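Local structure of suppressor protein MPT5 (Saccharomyces cerevisiae, 5BZ1) at residues A[66-69]-A[70-74]; A[98-101]-A[102-105]; A[385-388]-A[389-393]. The protein recognises a specific sequence in the 3'-UTR of target mRNAs through its Pumilio RNA-binding domain and so regulates their expression after transcription. All blocks are in the same frame, centred on the assembly; numbering follows the deposited sequence.

Contact 1 (A[66-69]-A[70-74]); sequences VQKL and CDYLT. With nucleotides of chain B.
Leu-69 and Leu-73 meet where the RNA-facing helix of Pumilio repeat 2 runs out into the loop that leads to helix 75-85. This is the tightly packed side: CG of Leu-69 rests 3.8 Å from CD2 of Leu-73, and Met-45 and Ile-49 of helix 38-49 and Leu-32 of helix 22-32 also pack on Leu-69, a place suited to branched aliphatic chains. Leu-69 O takes two of the bonds that close the turn, from Tyr-72 N and from Leu-73 N, the latter nearly in line with the carbonyl (C=O...N 177°); Asp-71 N bonds to Lys-68 O.

The other side is looser and wetter. Lys-68 and Tyr-72 run alongside each other, CE of Lys-68 4.1 Å from OH of Tyr-72, while Lys-68 O sits at the ring edge, 3.2 Å from CD2 of Tyr-72. A water donates to Asp-71 OD2 and holds only weak bonds with Lys-68 NZ and Tyr-72 OH; the lysine's stronger partner is Glu-33, a salt bridge.

Gln-67 reaches out to the RNA, its amide able to give an N-H to a uracil carbonyl. With CG anti to the carbonyl carbon (chi1 -71°) and the chain extended beyond it, NE2 of Gln-67 gives a hydrogen bond of 2.8 Å to O4 of U9 of chain B.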
loop_
_atom_site.group_PDB
_atom_site.type_symbol
_atom_site.label_atom_id
_atom_site.label_comp_id
_atom_site.label_asym_id
_atom_site.label_seq_id
_atom_site.Cartn_x
_atom_site.Cartn_y
_atom_site.Cartn_z
ATOM N N VAL A 66 9.185 -20.937 20.210
ATOM C CA VAL A 66 9.890 -19.664 20.079
ATOM C C VAL A 66 8.938 -18.479 20.275
ATOM O O VAL A 66 9.251 -17.532 21.003
ATOM C CB VAL A 66 10.601 -19.548 18.714
ATOM C CG1 VAL A 66 11.166 -18.155 18.521
ATOM C CG2 VAL A 66 11.711 -20.587 18.598
ATOM N N GLN A 67 7.773 -18.547 19.637
ATOM C CA GLN A 67 6.767 -17.498 19.773
ATOM C C GLN A 67 6.272 -17.357 21.211
ATOM O O GLN A 67 6.127 -16.244 21.710
ATOM C CB GLN A 67 5.584 -17.760 18.839
ATOM C CG GLN A 67 5.881 -17.551 17.360
ATOM C CD GLN A 67 4.662 -17.780 16.492
ATOM O OE1 GLN A 67 3.743 -16.962 16.464
ATOM N NE2 GLN A 67 4.641 -18.906 15.788
ATOM N N LYS A 68 6.007 -18.482 21.870
ATOM C CA LYS A 68 5.555 -18.452 23.258
ATOM C C LYS A 68 6.637 -17.829 24.132
ATOM O O LYS A 68 6.359 -16.978 24.979
ATOM C CB LYS A 68 5.234 -19.861 23.761
ATOM C CG LYS A 68 4.265 -19.876 24.935
ATOM C CD LYS A 68 2.939 -19.251 24.518
ATOM C CE LYS A 68 2.022 -19.047 25.701
ATOM N NZ LYS A 68 0.615 -18.863 25.254
ATOM N N LEU A 69 7.872 -18.260 23.900
ATOM C CA LEU A 69 9.034 -17.772 24.628
ATOM C C LEU A 69 9.139 -16.245 24.568
ATOM O O LEU A 69 9.546 -15.609 25.542
ATOM C CB LEU A 69 10.291 -18.424 24.051
ATOM C CG LEU A 69 11.346 -19.026 24.978
ATOM C CD1 LEU A 69 10.762 -19.406 26.327
ATOM C CD2 LEU A 69 11.976 -20.240 24.306
ATOM N N CYS A 70 8.752 -15.660 23.433
ATOM C CA CYS A 70 8.774 -14.205 23.264
ATOM C C CYS A 70 7.936 -13.455 24.301
ATOM O O CYS A 70 8.172 -12.274 24.560
ATOM C CB CYS A 70 8.313 -13.814 21.856
ATOM S SG CYS A 70 9.531 -14.149 20.569
ATOM N N ASP A 71 6.963 -14.140 24.893
ATOM C CA ASP A 71 6.106 -13.526 25.902
ATOM C C ASP A 71 6.729 -13.565 27.302
ATOM O O ASP A 71 6.198 -12.963 28.233
ATOM C CB ASP A 71 4.732 -14.205 25.925
ATOM C CG ASP A 71 3.882 -13.853 24.716
ATOM O OD1 ASP A 71 4.071 -12.756 24.152
ATOM O OD2 ASP A 71 3.017 -14.675 24.339
ATOM N N TYR A 72 7.857 -14.260 27.444
ATOM C CA TYR A 72 8.434 -14.507 28.768
ATOM C C TYR A 72 9.921 -14.161 28.904
ATOM O O TYR A 72 10.411 -13.961 30.016
ATOM C CB TYR A 72 8.204 -15.967 29.178
ATOM C CG TYR A 72 6.748 -16.369 29.229
ATOM C CD1 TYR A 72 5.983 -16.127 30.359
ATOM C CD2 TYR A 72 6.141 -16.994 28.148
ATOM C CE1 TYR A 72 4.653 -16.494 30.414
ATOM C CE2 TYR A 72 4.808 -17.363 28.195
ATOM C CZ TYR A 72 4.073 -17.110 29.331
ATOM O OH TYR A 72 2.749 -17.475 29.385
ATOM N N LEU A 73 10.635 -14.100 27.781
ATOM C CA LEU A 73 12.076 -13.830 27.787
ATOM C C LEU A 73 12.425 -12.492 28.441
ATOM O O LEU A 73 11.702 -11.507 28.283
ATOM C CB LEU A 73 12.644 -13.851 26.361
ATOM C CG LEU A 73 12.684 -15.178 25.598
ATOM C CD1 LEU A 73 13.283 -14.990 24.208
ATOM C CD2 LEU A 73 13.464 -16.223 26.373
ATOM N N THR A 74 13.531 -12.463 29.183
ATOM C CA THR A 74 14.076 -11.209 29.691
ATOM C C THR A 74 14.601 -10.412 28.505
ATOM O O THR A 74 14.772 -10.962 27.420
ATOM C CB THR A 74 15.245 -11.447 30.659
ATOM O OG1 THR A 74 16.327 -12.069 29.956
ATOM C CG2 THR A 74 14.819 -12.336 31.828
ATOM P P U B 9 -3.124 -20.906 10.594
ATOM O OP1 U B 9 -3.079 -20.340 11.968
ATOM O OP2 U B 9 -2.760 -20.054 9.436
ATOM O "O5'" U B 9 -2.191 -22.198 10.574
ATOM C "C5'" U B 9 -1.927 -22.914 9.375
ATOM C "C4'" U B 9 -0.670 -23.730 9.516
ATOM O "O4'" U B 9 0.461 -22.835 9.659
ATOM C "C3'" U B 9 -0.617 -24.615 10.750
ATOM O "O3'" U B 9 -1.256 -25.863 10.538
ATOM C "C2'" U B 9 0.878 -24.730 11.036
ATOM O "O2'" U B 9 1.475 -25.743 10.237
ATOM C "C1'" U B 9 1.395 -23.368 10.568
ATOM N N1 U B 9 1.579 -22.399 11.675
ATOM C C2 U B 9 2.746 -22.472 12.420
ATOM O O2 U B 9 3.607 -23.312 12.220
ATOM N N3 U B 9 2.867 -21.537 13.422
ATOM C C4 U B 9 1.956 -20.550 13.737
ATOM O O4 U B 9 2.206 -19.783 14.670
ATOM C C5 U B 9 0.780 -20.531 12.916
ATOM C C6 U B 9 0.634 -21.426 11.931
HETATM O O HOH W 1 1.381 -16.021 26.746
#

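Contact 2 (A[98-101]-A[102-105]); sequences GTRS and LQKI. With nucleotides of chain B.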
loop_
_atom_site.group_PDB
_atom_site.type_symbol
_atom_site.label_atom_id
_atom_site.label_comp_id
_atom_site.label_asym_id
_atom_site.label_seq_id
_atom_site.Cartn_x
_atom_site.Cartn_y
_atom_site.Cartn_z
ATOM N N GLY A 98 9.134 -19.871 9.691
ATOM C CA GLY A 98 10.009 -18.778 10.076
ATOM C C GLY A 98 9.312 -17.430 10.144
ATOM O O GLY A 98 9.549 -16.651 11.070
ATOM N N THR A 99 8.449 -17.154 9.169
ATOM C CA THR A 99 7.741 -15.879 9.125
ATOM C C THR A 99 6.871 -15.662 10.366
ATOM O O THR A 99 6.752 -14.539 10.843
ATOM C CB THR A 99 6.903 -15.718 7.827
ATOM O OG1 THR A 99 6.362 -14.392 7.757
ATOM C CG2 THR A 99 5.759 -16.730 7.769
ATOM N N ARG A 100 6.287 -16.736 10.896
ATOM C CA ARG A 100 5.454 -16.637 12.092
ATOM C C ARG A 100 6.321 -16.302 13.307
ATOM O O ARG A 100 5.959 -15.457 14.130
ATOM C CB ARG A 100 4.696 -17.944 12.341
ATOM C CG ARG A 100 3.902 -18.473 11.144
ATOM C CD ARG A 100 2.751 -17.552 10.760
ATOM N NE ARG A 100 1.911 -18.148 9.719
ATOM C CZ ARG A 100 0.609 -18.387 9.847
ATOM N NH1 ARG A 100 -0.023 -18.063 10.967
ATOM N NH2 ARG A 100 -0.068 -18.939 8.850
ATOM N N SER A 101 7.466 -16.973 13.410
ATOM C CA SER A 101 8.429 -16.715 14.475
ATOM C C SER A 101 8.921 -15.268 14.449
ATOM O O SER A 101 8.933 -14.591 15.474
ATOM C CB SER A 101 9.624 -17.662 14.348
ATOM O OG SER A 101 9.235 -19.014 14.471
ATOM N N LEU A 102 9.325 -14.800 13.270
ATOM C CA LEU A 102 9.916 -13.471 13.133
ATOM C C LEU A 102 8.902 -12.347 13.364
ATOM O O LEU A 102 9.236 -11.319 13.964
ATOM C CB LEU A 102 10.603 -13.324 11.771
ATOM C CG LEU A 102 11.457 -12.071 11.582
ATOM C CD1 LEU A 102 12.361 -11.886 12.785
ATOM C CD2 LEU A 102 12.289 -12.170 10.314
ATOM N N GLN A 103 7.669 -12.544 12.899
ATOM C CA GLN A 103 6.597 -11.584 13.153
ATOM C C GLN A 103 6.397 -11.394 14.656
ATOM O O GLN A 103 6.235 -10.270 15.133
ATOM C CB GLN A 103 5.283 -12.051 12.520
ATOM C CG GLN A 103 5.205 -11.924 11.004
ATOM C CD GLN A 103 3.994 -12.637 10.433
ATOM O OE1 GLN A 103 2.856 -12.340 10.798
ATOM N NE2 GLN A 103 4.234 -13.594 9.539
ATOM N N LYS A 104 6.406 -12.501 15.394
ATOM C CA LYS A 104 6.227 -12.457 16.844
ATOM C C LYS A 104 7.404 -11.756 17.522
ATOM O O LYS A 104 7.216 -10.951 18.436
ATOM C CB LYS A 104 6.060 -13.870 17.412
ATOM C CG LYS A 104 5.731 -13.900 18.900
ATOM C CD LYS A 104 4.469 -13.093 19.201
ATOM C CE LYS A 104 4.160 -13.051 20.696
ATOM N NZ LYS A 104 3.697 -14.361 21.222
ATOM N N ILE A 105 8.614 -12.066 17.062
ATOM C CA ILE A 105 9.824 -11.450 17.601
ATOM C C ILE A 105 9.796 -9.931 17.425
ATOM O O ILE A 105 10.009 -9.185 18.384
ATOM C CB ILE A 105 11.091 -12.043 16.954
ATOM C CG1 ILE A 105 11.288 -13.491 17.413
ATOM C CG2 ILE A 105 12.320 -11.214 17.304
ATOM C CD1 ILE A 105 12.414 -14.221 16.700
ATOM P P U B 7 -2.857 -17.948 1.709
ATOM O OP1 U B 7 -1.738 -18.840 1.299
ATOM O OP2 U B 7 -4.231 -18.258 1.231
ATOM O "O5'" U B 7 -2.871 -17.869 3.305
ATOM C "C5'" U B 7 -3.256 -18.991 4.098
ATOM C "C4'" U B 7 -3.773 -18.579 5.459
ATOM O "O4'" U B 7 -2.652 -18.342 6.358
ATOM C "C3'" U B 7 -4.619 -17.303 5.488
ATOM O "O3'" U B 7 -5.623 -17.422 6.503
ATOM C "C2'" U B 7 -3.601 -16.248 5.914
ATOM O "O2'" U B 7 -4.156 -15.088 6.496
ATOM C "C1'" U B 7 -2.755 -17.042 6.905
ATOM N N1 U B 7 -1.400 -16.514 7.131
ATOM C C2 U B 7 -1.177 -15.820 8.311
ATOM O O2 U B 7 -2.053 -15.619 9.136
ATOM N N3 U B 7 0.104 -15.355 8.491
ATOM C C4 U B 7 1.169 -15.523 7.630
ATOM O O4 U B 7 2.263 -15.044 7.938
ATOM C C5 U B 7 0.860 -16.262 6.436
ATOM C C6 U B 7 -0.381 -16.726 6.230
ATOM P P U B 9 -3.124 -20.906 10.594
ATOM O OP1 U B 9 -3.079 -20.340 11.968
ATOM O OP2 U B 9 -2.760 -20.054 9.436
ATOM O "O5'" U B 9 -2.191 -22.198 10.574
ATOM C "C5'" U B 9 -1.927 -22.914 9.375
ATOM C "C4'" U B 9 -0.670 -23.730 9.516
ATOM O "O4'" U B 9 0.461 -22.835 9.659
ATOM C "C3'" U B 9 -0.617 -24.615 10.750
ATOM O "O3'" U B 9 -1.256 -25.863 10.538
ATOM C "C2'" U B 9 0.878 -24.730 11.036
ATOM O "O2'" U B 9 1.475 -25.743 10.237
ATOM C "C1'" U B 9 1.395 -23.368 10.568
ATOM N N1 U B 9 1.579 -22.399 11.675
ATOM C C2 U B 9 2.746 -22.472 12.420
ATOM O O2 U B 9 3.607 -23.312 12.220
ATOM N N3 U B 9 2.867 -21.537 13.422
ATOM C C4 U B 9 1.956 -20.550 13.737
ATOM O O4 U B 9 2.206 -19.783 14.670
ATOM C C5 U B 9 0.780 -20.531 12.916
ATOM C C6 U B 9 0.634 -21.426 11.931
#
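Thr-99 and Gln-103, one helical turn apart, lie side by side on the RNA-facing helix of Pumilio repeat 3, and with Arg-100 they form the base-reading surface characteristic of the PUF fold.

Hydrogen bonds fix the glutamine. Its NE2 is shared between O4 of U7 of chain B, at 2.9 Å and with an angle of 165° at the hydrogen, and Thr-99 OG1, also at 2.9 Å and close to the amide plane; a weak bond to Thr-99 O is added. The threonine hydroxyl, anti to its own backbone nitrogen (chi1 -173°), also bonds to Asn-140 O, so it orients the amide as a second-shell partner. A glutamine suits this place because its amide N-H matches the uracil carbonyl.

The faces of the Arg-100 guanidinium are covered by two bases: N3 of U7 is 3.4 Å above the plane, over the centre of one face, and C6 of U9 of chain B is 3.5 Å from the opposite face, toward its rim. An arginine suits the place because its planar, charged head can lie between bases and still bond to phosphate at its edge.

Backbone bonds from Leu-102, Gln-103, Lys-104 and Ile-105 back to residues 98-101 keep the helix regular. Among the side chains turned elsewhere, Ser-101 OG bonds to Ile-57 O, and Leu-102 packs on Val-144 and Ile-92.

At the guanidinium edge, in its plane, Arg-100 NH2 donates to OP2 of U9 of chain B at 3.0 Å.

Contact 3 (A[385-388]-A[389-393]); sequences AKKI and KLKVK. With nucleotides of chain B.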
loop_
_atom_site.group_PDB
_atom_site.type_symbol
_atom_site.label_atom_id
_atom_site.label_comp_id
_atom_site.label_asym_id
_atom_site.label_seq_id
_atom_site.Cartn_x
_atom_site.Cartn_y
_atom_site.Cartn_z
ATOM N N ALA A 385 -27.483 4.160 -21.657
ATOM C CA ALA A 385 -27.974 5.374 -22.304
ATOM C C ALA A 385 -28.826 6.205 -21.349
ATOM O O ALA A 385 -28.693 7.430 -21.290
ATOM C CB ALA A 385 -28.766 5.028 -23.556
ATOM N N LYS A 386 -29.703 5.528 -20.611
ATOM C CA LYS A 386 -30.612 6.188 -19.676
ATOM C C LYS A 386 -29.871 6.909 -18.548
ATOM O O LYS A 386 -30.339 7.936 -18.050
ATOM C CB LYS A 386 -31.613 5.184 -19.094
ATOM C CG LYS A 386 -30.968 4.044 -18.307
ATOM C CD LYS A 386 -32.009 3.056 -17.787
ATOM C CE LYS A 386 -31.338 1.809 -17.223
ATOM N NZ LYS A 386 -32.326 0.762 -16.832
ATOM N N LYS A 387 -28.720 6.369 -18.149
ATOM C CA LYS A 387 -27.903 6.989 -17.107
ATOM C C LYS A 387 -27.335 8.325 -17.585
ATOM O O LYS A 387 -27.352 9.319 -16.859
ATOM C CB LYS A 387 -26.765 6.057 -16.688
ATOM C CG LYS A 387 -27.220 4.746 -16.059
ATOM C CD LYS A 387 -26.036 3.970 -15.488
ATOM C CE LYS A 387 -25.312 4.775 -14.417
ATOM N NZ LYS A 387 -23.997 4.176 -14.038
ATOM N N ILE A 388 -26.828 8.338 -18.813
ATOM C CA ILE A 388 -26.294 9.553 -19.418
ATOM C C ILE A 388 -27.414 10.573 -19.653
ATOM O O ILE A 388 -27.215 11.776 -19.484
ATOM C CB ILE A 388 -25.551 9.237 -20.733
ATOM C CG1 ILE A 388 -24.366 8.304 -20.460
ATOM C CG2 ILE A 388 -25.072 10.506 -21.415
ATOM C CD1 ILE A 388 -23.487 8.039 -21.670
ATOM N N LYS A 389 -28.592 10.083 -20.032
ATOM C CA LYS A 389 -29.757 10.942 -20.219
ATOM C C LYS A 389 -30.166 11.595 -18.899
ATOM O O LYS A 389 -30.510 12.774 -18.867
ATOM C CB LYS A 389 -30.926 10.145 -20.808
ATOM C CG LYS A 389 -32.121 10.997 -21.238
ATOM C CD LYS A 389 -33.254 10.139 -21.789
ATOM C CE LYS A 389 -34.501 10.972 -22.085
ATOM N NZ LYS A 389 -34.267 12.029 -23.108
ATOM N N LEU A 390 -30.113 10.832 -17.808
ATOM C CA LEU A 390 -30.469 11.355 -16.488
ATOM C C LEU A 390 -29.521 12.477 -16.060
ATOM O O LEU A 390 -29.956 13.491 -15.513
ATOM C CB LEU A 390 -30.473 10.236 -15.442
ATOM C CG LEU A 390 -30.877 10.622 -14.018
ATOM C CD1 LEU A 390 -32.271 11.238 -13.999
ATOM C CD2 LEU A 390 -30.808 9.418 -13.076
ATOM N N LYS A 391 -28.228 12.289 -16.317
ATOM C CA LYS A 391 -27.224 13.307 -16.007
ATOM C C LYS A 391 -27.432 14.590 -16.825
ATOM O O LYS A 391 -27.272 15.697 -16.306
ATOM C CB LYS A 391 -25.814 12.750 -16.217
ATOM C CG LYS A 391 -25.420 11.660 -15.205
ATOM C CD LYS A 391 -24.001 11.153 -15.448
ATOM C CE LYS A 391 -23.496 10.313 -14.279
ATOM N NZ LYS A 391 -24.304 9.081 -14.070
ATOM N N VAL A 392 -27.782 14.434 -18.100
ATOM C CA VAL A 392 -28.122 15.574 -18.947
ATOM C C VAL A 392 -29.302 16.329 -18.341
ATOM O O VAL A 392 -29.287 17.555 -18.237
ATOM C CB VAL A 392 -28.481 15.121 -20.378
ATOM C CG1 VAL A 392 -29.228 16.217 -21.128
ATOM C CG2 VAL A 392 -27.229 14.700 -21.138
ATOM N N LYS A 393 -30.315 15.573 -17.929
ATOM C CA LYS A 393 -31.514 16.125 -17.305
ATOM C C LYS A 393 -31.203 16.824 -15.980
ATOM O O LYS A 393 -31.732 17.899 -15.698
ATOM C CB LYS A 393 -32.535 15.005 -17.091
ATOM C CG LYS A 393 -33.521 15.231 -15.959
ATOM C CD LYS A 393 -34.862 15.733 -16.470
ATOM C CE LYS A 393 -36.003 15.169 -15.634
ATOM N NZ LYS A 393 -37.316 15.771 -15.986
ATOM O "O5'" U B 1 -24.662 -2.996 -15.926
ATOM C "C5'" U B 1 -24.425 -3.901 -16.995
ATOM C "C4'" U B 1 -23.155 -3.562 -17.734
ATOM O "O4'" U B 1 -23.338 -2.345 -18.500
ATOM C "C3'" U B 1 -21.936 -3.278 -16.869
ATOM O "O3'" U B 1 -21.297 -4.461 -16.419
ATOM C "C2'" U B 1 -21.069 -2.419 -17.785
ATOM O "O2'" U B 1 -20.349 -3.221 -18.710
ATOM C "C1'" U B 1 -22.128 -1.623 -18.557
ATOM N N1 U B 1 -22.350 -0.273 -17.987
ATOM C C2 U B 1 -21.555 0.758 -18.469
ATOM O O2 U B 1 -20.698 0.586 -19.321
ATOM N N3 U B 1 -21.794 1.992 -17.914
ATOM C C4 U B 1 -22.728 2.293 -16.944
ATOM O O4 U B 1 -22.820 3.458 -16.549
ATOM C C5 U B 1 -23.515 1.177 -16.500
ATOM C C6 U B 1 -23.310 -0.041 -17.022
HETATM O O HOH W 2 -26.974 8.996 -14.136
#
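Four backbone bonds of the i to i+4 kind, from Lys-389, Leu-390, Lys-391 and Val-392 back to Ala-385, Lys-386, Lys-387 and Ile-388, make residues 385-393 a regular alpha-helix, the first turns of helix 385-398 in the C-terminal part of the Pumilio homology domain.

Lys-387 and Lys-391 lie one turn apart on the same face, where CE of Lys-387 lies 4.4 Å from NZ of Lys-391. Lys-387 serves the RNA: its chain, bent at chi3 (60°), carries NZ to O4 of U1 of chain B at 2.9 Å, and CD of Lys-387 also lies 3.4 Å from that oxygen. A long chain ending in a donor suits a base carbonyl, which it can reach from the helix. With an alanine here, O4 of U1 would probably lose this donor, and a gap would be likely to open beside the base where CD and CE now lie.

Lys-391 turns its ammonium back. Bent at chi4 (63°), it gives NZ to a water at 2.7 Å, and that water donates to Lys-387 O, 2.8 Å away, an oxygen that also accepts from Lys-391 N; Gln-323 OE1 is a direct partner of the same ammonium. The two ammonium nitrogens, Lys-387 NZ and Lys-391 NZ, stay 4.9 Å apart, and their different partners probably ease the repulsion between them.

Ile-388 and Val-392 form the buried side. Ile-388 packs on Ile-313 and Leu-376 and on Thr-372 of helix 354-375, where Val-392 also rests, while Gln-323 of helix 318-326 meets both Lys-387 and Ile-388.

How the contacts relate
The three contacts follow one another along the chain within the Pumilio homology domain, an all-alpha array of repeats without strands. Contact 1, at the end of helix 62-69, and contact 2, on helix 98-107, are neighbours in the successive repeats 2 and 3, their centres about 12 Å apart; they touch where Lys-104 reaches Gln-67 O and, as a longer and weaker ion pair, Asp-71, and where Cys-70 packs on Ile-105. Contact 3, on helix 385-398, lies on the opposite side of the chain's centre, about 63 Å from contact 1 and 55 Å from contact 2, centre to centre. Because contacts 1 and 2 meet U9 and U7 while contact 3 meets U1, the RNA runs antiparallel to the protein.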